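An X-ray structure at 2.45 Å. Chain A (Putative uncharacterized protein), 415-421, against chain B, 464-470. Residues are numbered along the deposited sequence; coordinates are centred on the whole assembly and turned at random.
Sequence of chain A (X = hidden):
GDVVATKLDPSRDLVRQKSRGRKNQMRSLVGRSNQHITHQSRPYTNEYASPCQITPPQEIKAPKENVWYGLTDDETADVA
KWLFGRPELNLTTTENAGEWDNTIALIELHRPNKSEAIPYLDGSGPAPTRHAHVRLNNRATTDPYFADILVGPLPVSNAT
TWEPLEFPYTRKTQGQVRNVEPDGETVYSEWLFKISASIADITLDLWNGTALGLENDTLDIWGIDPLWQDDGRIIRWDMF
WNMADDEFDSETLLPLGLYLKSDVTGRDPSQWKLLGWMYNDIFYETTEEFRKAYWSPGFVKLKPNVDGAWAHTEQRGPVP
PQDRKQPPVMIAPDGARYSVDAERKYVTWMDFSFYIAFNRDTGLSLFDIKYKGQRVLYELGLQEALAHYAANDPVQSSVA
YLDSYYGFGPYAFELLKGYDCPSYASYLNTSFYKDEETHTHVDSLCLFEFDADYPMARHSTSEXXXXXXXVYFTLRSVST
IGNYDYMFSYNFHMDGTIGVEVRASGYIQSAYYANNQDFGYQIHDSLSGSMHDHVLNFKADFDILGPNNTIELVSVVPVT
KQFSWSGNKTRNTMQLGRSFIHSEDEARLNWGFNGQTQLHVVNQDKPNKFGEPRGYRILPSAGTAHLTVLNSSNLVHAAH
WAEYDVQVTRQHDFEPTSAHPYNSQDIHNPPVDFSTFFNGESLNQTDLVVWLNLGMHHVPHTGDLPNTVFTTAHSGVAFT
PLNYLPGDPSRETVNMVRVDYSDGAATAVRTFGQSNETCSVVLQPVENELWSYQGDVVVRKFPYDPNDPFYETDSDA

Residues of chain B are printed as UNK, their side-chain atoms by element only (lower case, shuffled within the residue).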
# COMPACT_ATOMS: atom_id res chain seq x y z
N LEU A 415 -18.40 -0.52 17.18
CA LEU A 415 -17.94 0.39 16.13
C LEU A 415 -18.95 1.52 15.92
O LEU A 415 -20.15 1.34 16.14
CB LEU A 415 -17.75 -0.38 14.82
CG LEU A 415 -16.78 -1.56 14.90
CD1 LEU A 415 -16.69 -2.27 13.56
CD2 LEU A 415 -15.40 -1.08 15.34
N LEU A 416 -18.47 2.69 15.50
CA LEU A 416 -19.37 3.76 15.10
C LEU A 416 -19.80 3.48 13.67
O LEU A 416 -18.98 3.50 12.75
CB LEU A 416 -18.70 5.13 15.20
CG LEU A 416 -18.30 5.61 16.60
CD1 LEU A 416 -17.90 7.08 16.55
CD2 LEU A 416 -19.43 5.42 17.61
N LYS A 417 -21.09 3.22 13.49
CA LYS A 417 -21.63 2.86 12.19
C LYS A 417 -21.56 4.04 11.24
O LYS A 417 -21.81 5.17 11.63
CB LYS A 417 -23.07 2.38 12.32
CG LYS A 417 -23.18 1.06 13.06
CD LYS A 417 -24.59 0.78 13.55
CE LYS A 417 -24.65 -0.60 14.18
NZ LYS A 417 -25.23 -0.55 15.54
N GLY A 418 -21.16 3.77 10.00
CA GLY A 418 -20.97 4.82 9.00
C GLY A 418 -19.60 5.48 9.04
O GLY A 418 -19.24 6.19 8.11
N TYR A 419 -18.83 5.24 10.11
CA TYR A 419 -17.52 5.85 10.27
C TYR A 419 -16.42 4.79 10.29
O TYR A 419 -15.53 4.81 9.44
CB TYR A 419 -17.48 6.73 11.52
CG TYR A 419 -18.24 8.04 11.33
CD1 TYR A 419 -19.63 8.05 11.29
CD2 TYR A 419 -17.56 9.24 11.14
CE1 TYR A 419 -20.33 9.24 11.10
CE2 TYR A 419 -18.26 10.44 10.95
CZ TYR A 419 -19.64 10.42 10.93
OH TYR A 419 -20.36 11.58 10.74
N ASP A 420 -16.48 3.87 11.24
CA ASP A 420 -15.54 2.76 11.31
C ASP A 420 -15.72 1.81 10.13
O ASP A 420 -14.75 1.25 9.64
CB ASP A 420 -15.70 2.00 12.63
CG ASP A 420 -15.09 2.73 13.81
OD1 ASP A 420 -13.94 3.21 13.68
OD2 ASP A 420 -15.75 2.83 14.86
N CYS A 421 -16.97 1.60 9.71
CA CYS A 421 -17.30 0.84 8.51
C CYS A 421 -18.42 1.58 7.77
O CYS A 421 -19.05 2.46 8.33
CB CYS A 421 -17.75 -0.59 8.84
SG CYS A 421 -16.89 -1.39 10.24
N UNK B 464 -16.57 7.33 26.02
CA UNK B 464 -16.88 7.96 24.74
C UNK B 464 -16.07 7.41 23.58
O UNK B 464 -15.03 6.79 23.77
c UNK B 464 -13.32 10.17 26.45
c UNK B 464 -15.24 9.89 25.02
c UNK B 464 -14.64 9.79 26.27
c UNK B 464 -13.17 10.78 24.13
c UNK B 464 -12.58 10.67 25.38
c UNK B 464 -16.68 9.48 24.82
c UNK B 464 -14.50 10.39 23.95
N UNK B 465 -16.57 7.64 22.38
CA UNK B 465 -15.86 7.26 21.16
C UNK B 465 -15.88 8.43 20.20
O UNK B 465 -16.86 9.17 20.13
c UNK B 465 -16.50 6.03 20.51
c UNK B 465 -16.46 4.85 21.48
c UNK B 465 -15.80 5.67 19.20
N UNK B 466 -14.79 8.61 19.46
CA UNK B 466 -14.74 9.64 18.44
C UNK B 466 -14.09 9.11 17.18
O UNK B 466 -13.21 8.24 17.26
c UNK B 466 -13.99 10.87 18.96
o UNK B 466 -12.60 10.62 19.03
N UNK B 467 -14.53 9.61 16.03
CA UNK B 467 -14.01 9.20 14.73
C UNK B 467 -14.05 10.34 13.71
O UNK B 467 -14.97 11.16 13.73
c UNK B 467 -14.89 6.89 15.17
c UNK B 467 -14.13 7.51 12.87
c UNK B 467 -14.79 8.01 14.15
N UNK B 468 -13.04 10.39 12.84
CA UNK B 468 -12.99 11.34 11.72
C UNK B 468 -13.00 10.55 10.42
O UNK B 468 -12.27 9.57 10.28
o UNK B 468 -11.62 12.90 13.00
c UNK B 468 -11.70 12.19 11.76
c UNK B 468 -11.68 13.18 10.61
N UNK B 469 -13.82 10.99 9.46
CA UNK B 469 -13.89 10.32 8.17
C UNK B 469 -12.64 10.62 7.35
O UNK B 469 -12.00 11.65 7.55
c UNK B 469 -15.13 10.76 7.38
c UNK B 469 -18.12 9.04 6.64
c UNK B 469 -16.46 10.40 8.03
c UNK B 469 -17.62 10.44 7.02
n UNK B 469 -17.05 8.13 6.15
N UNK B 470 -12.30 9.71 6.44
CA UNK B 470 -11.19 9.91 5.52
C UNK B 470 -11.74 10.21 4.12
O UNK B 470 -11.88 9.31 3.28
o UNK B 470 -8.71 9.93 4.22
n UNK B 470 -8.41 7.72 4.31
c UNK B 470 -10.29 8.66 5.49
c UNK B 470 -9.07 8.83 4.61
O HOH W 1 -15.40 6.97 7.70

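Position 464 of chain B lies in the strand and has seven side-chain carbons, one leading into a ring of six, and they touch nothing of the chain A stretch. No heteroatom decorates the ring, so the residue is phenylalanine, B:Phe464.

At position 465 three carbons are present, the first carrying the other two, and one of the outer carbons packs on A:Leu416. Branching at CB without oxygen identifies valine. B:Val465 points toward chain A, where its CG1 lies 3.6 Å from CG of A:Leu416, an apolar contact between buried side chains.

Position 466 has one carbon followed by one oxygen, neither of which touches the chain A stretch; this makes it serine. The CA-to-CB bond of B:Ser466 points away from chain A, in keeping with the alternation along the strand, and its hydroxyl takes no part in the contact.

Position 467 repeats the pattern of three carbons branched at the first, and its side chain meets both a leucine and a tyrosine of chain A. It is again valine. In B:Val467, CG2 approaches CD1 of A:Leu416 to 3.3 Å, a tight apolar contact, while CG1 lies 3.7 Å from CB of A:Tyr419.

At position 468 the first side-chain carbon carries one oxygen and one carbon, and the group leaves the chain A stretch untouched. This is the signature of threonine, and B:Thr468 points away.

Position 469 carries four carbons in a row ending in nitrogen; the chain lies along A:Tyr419 and reaches A:Gly418. Such an unbranched chain can only be lysine. The CA-to-CB bond of B:Lys469 points sideways, but the end of the side chain comes nearer. CG lies 3.4 Å from CE2 of A:Tyr419, and farther out CE comes to 3.4 Å from O of A:Gly418. NZ stands 5.4 Å from the centroid of the A:Tyr419 ring, at most a weak cation-pi attraction.

Position 470 shows two carbons, the second bearing one oxygen and one nitrogen, all out of reach of the chain A stretch. This is the short amide of asparagine, B:Asn470.

The contact is built on packing, with 355 Å² buried and no direct hydrogen bond across the two stretches. B:Val465 and B:Val467 present their side chains from the same side of the strand to A:Leu416. Within chain A, the backbone turns back on itself: N of A:Asp420 donates to O of A:Leu416 (2.9 Å), and N of A:Leu416 donates to OD2 of A:Asp420 (2.8 Å). The polar link is a water, which donates to O of A:Tyr419 at 2.8 Å and accepts from NZ of B:Lys469 at 2.5 Å.

Chain B (464-470) FVSVTKN
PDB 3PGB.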